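Local atomic coordinates of SnoaL-like domain-containing protein (Kribbella flavida, PDB entry 5EVH), a protein that is of unknown function but carries a SnoaL-like domain of the NTF2 clan, whose cone-shaped fold often houses a ligand pocket or active site. Residues G34-P40 against T104-F110. Residues are numbered along the deposited sequence; the frame is centred on the assembly and turned at random.
Sequences GIVCHAP and TQLRIIF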
# COMPACT_ATOMS: atom_id res chain seq x y z
N GLY A 34 -15.78 0.94 -17.36
CA GLY A 34 -16.46 0.50 -16.15
C GLY A 34 -15.48 0.24 -14.99
O GLY A 34 -15.78 -0.60 -14.14
N ILE A 35 -14.32 0.93 -14.93
CA ILE A 35 -13.34 0.66 -13.87
C ILE A 35 -14.03 0.73 -12.50
O ILE A 35 -14.93 1.54 -12.27
CB ILE A 35 -12.16 1.65 -13.93
CG1 ILE A 35 -11.08 1.34 -12.84
CG2 ILE A 35 -12.72 3.09 -13.88
CD1 ILE A 35 -9.75 2.05 -13.11
N VAL A 36 -13.63 -0.18 -11.61
CA VAL A 36 -13.99 -0.13 -10.19
C VAL A 36 -12.72 0.21 -9.44
O VAL A 36 -11.71 -0.51 -9.55
CB VAL A 36 -14.54 -1.48 -9.71
CG1 VAL A 36 -14.77 -1.41 -8.20
CG2 VAL A 36 -15.82 -1.86 -10.54
N CYS A 37 -12.74 1.32 -8.69
CA CYS A 37 -11.56 1.77 -7.94
C CYS A 37 -11.91 1.72 -6.46
O CYS A 37 -12.94 2.24 -6.03
CB CYS A 37 -11.13 3.19 -8.37
SG CYS A 37 -9.77 3.82 -7.34
N HIS A 38 -11.08 1.07 -5.65
CA HIS A 38 -11.27 1.10 -4.21
C HIS A 38 -10.15 1.96 -3.67
O HIS A 38 -8.97 1.61 -3.80
CB HIS A 38 -11.20 -0.30 -3.60
CG HIS A 38 -12.18 -1.27 -4.18
ND1 HIS A 38 -13.49 -1.35 -3.77
CD2 HIS A 38 -12.01 -2.23 -5.12
CE1 HIS A 38 -14.10 -2.31 -4.44
NE2 HIS A 38 -13.22 -2.87 -5.25
N ALA A 39 -10.50 3.07 -3.06
CA ALA A 39 -9.51 4.04 -2.61
C ALA A 39 -9.71 4.26 -1.12
O ALA A 39 -10.72 3.78 -0.59
CB ALA A 39 -9.69 5.33 -3.40
N PRO A 40 -8.80 4.95 -0.40
CA PRO A 40 -8.95 5.02 1.06
C PRO A 40 -10.26 5.63 1.52
O PRO A 40 -10.82 5.16 2.52
CB PRO A 40 -7.73 5.84 1.50
CG PRO A 40 -6.68 5.42 0.46
CD PRO A 40 -7.48 5.46 -0.84
N THR A 104 -9.31 -2.57 -15.29
CA THR A 104 -10.72 -2.76 -14.97
C THR A 104 -10.98 -2.71 -13.47
O THR A 104 -12.13 -2.51 -13.06
CB THR A 104 -11.23 -4.11 -15.47
OG1 THR A 104 -10.42 -5.10 -14.82
CG2 THR A 104 -11.10 -4.24 -16.97
N GLN A 105 -9.93 -2.85 -12.65
CA GLN A 105 -10.05 -2.73 -11.20
C GLN A 105 -8.77 -2.15 -10.66
O GLN A 105 -7.69 -2.50 -11.13
CB GLN A 105 -10.23 -4.07 -10.48
CG GLN A 105 -11.37 -4.85 -10.99
CD GLN A 105 -11.58 -6.05 -10.13
OE1 GLN A 105 -11.48 -7.19 -10.61
NE2 GLN A 105 -11.83 -5.82 -8.83
N LEU A 106 -8.88 -1.30 -9.65
CA LEU A 106 -7.72 -0.61 -9.10
C LEU A 106 -7.99 -0.44 -7.62
O LEU A 106 -8.98 0.21 -7.26
CB LEU A 106 -7.52 0.75 -9.78
CG LEU A 106 -6.15 1.39 -9.47
CD1 LEU A 106 -5.84 2.39 -10.60
CD2 LEU A 106 -6.11 2.11 -8.22
N ARG A 107 -7.15 -1.05 -6.76
CA ARG A 107 -7.24 -0.78 -5.33
C ARG A 107 -6.00 0.02 -4.94
O ARG A 107 -4.87 -0.45 -5.15
CB ARG A 107 -7.37 -2.06 -4.49
CG ARG A 107 -7.36 -1.71 -2.97
CD ARG A 107 -7.72 -2.95 -2.03
NE ARG A 107 -8.74 -3.91 -2.53
CZ ARG A 107 -10.04 -3.86 -2.21
NH1 ARG A 107 -10.86 -4.78 -2.69
NH2 ARG A 107 -10.53 -2.89 -1.42
N ILE A 108 -6.20 1.19 -4.34
CA ILE A 108 -5.04 2.03 -3.99
C ILE A 108 -5.03 2.30 -2.49
O ILE A 108 -6.08 2.50 -1.88
CB ILE A 108 -5.00 3.33 -4.80
CG1 ILE A 108 -3.88 4.26 -4.28
CG2 ILE A 108 -6.33 4.12 -4.76
CD1 ILE A 108 -3.59 5.39 -5.29
N ILE A 109 -3.84 2.20 -1.88
CA ILE A 109 -3.69 2.40 -0.42
C ILE A 109 -2.70 3.53 -0.21
O ILE A 109 -1.59 3.47 -0.75
CB ILE A 109 -3.18 1.12 0.28
CG1 ILE A 109 -4.10 -0.05 -0.05
CG2 ILE A 109 -3.13 1.42 1.79
CD1 ILE A 109 -3.60 -1.42 0.61
N PHE A 110 -3.08 4.53 0.58
CA PHE A 110 -2.12 5.49 1.09
C PHE A 110 -2.69 6.06 2.39
O PHE A 110 -3.88 5.90 2.70
CB PHE A 110 -1.84 6.62 0.10
CG PHE A 110 -3.06 7.35 -0.34
CD1 PHE A 110 -3.73 6.95 -1.51
CD2 PHE A 110 -3.55 8.42 0.39
CE1 PHE A 110 -4.90 7.67 -1.94
CE2 PHE A 110 -4.71 9.14 -0.01
CZ PHE A 110 -5.39 8.75 -1.16
O HOH W 1 -14.63 -3.11 -13.99
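The parallel strand pair of the NTF2-like sheet is formed here, 35-39 lying beside 104-109 at 9°, with strands 42-45 and 92-99 antiparallel on their outer edges. Four backbone bonds run up the ladder: Val-36 N to Thr-104 O, Leu-106 N to Val-36 O, His-38 N to Leu-106 O, and Ile-108 N to His-38 O at 2.9 Å. At the Thr-104 end a water also bridges Gly-34 O and Thr-104 O; just there Thr-104 and Gln-105 both face Thr-97 in a classic beta bulge. On the face turned to helix 47-58, Cys-37 SG touches Leu-106 CD2 (4.1 Å) and Ala-39 CB meets Ile-108 CG2 (3.8 Å), while Phe-50 covers Ile-35, Cys-37 and Leu-106. The other face carries His-38 and Arg-107, and Arg-107 also packs on Leu-67 of the second subunit. With CG anti to the backbone N (chi1 176°) and a bend at chi3, Arg-107 folds back to lay its guanidinium flat on the imidazole, centres 4.2 Å apart; NH2 sits 3.5 Å from His-38 CB, and NH1 lies over the ring face toward its rim. Replacing Arg-107 with an alanine is likely to take the flat cationic partner from His-38 and leave its ring less restrained. Past the last bond, Pro-40 CG stands over the centre of the Phe-110 ring, 3.8 Å from the centroid, a CH-pi contact. Apolar packing toward the helix thus backs the ladder, while on the opposite face the guanidinium, its plane within 9° of the imidazole's, helps to fix the tilt of the His-38 ring.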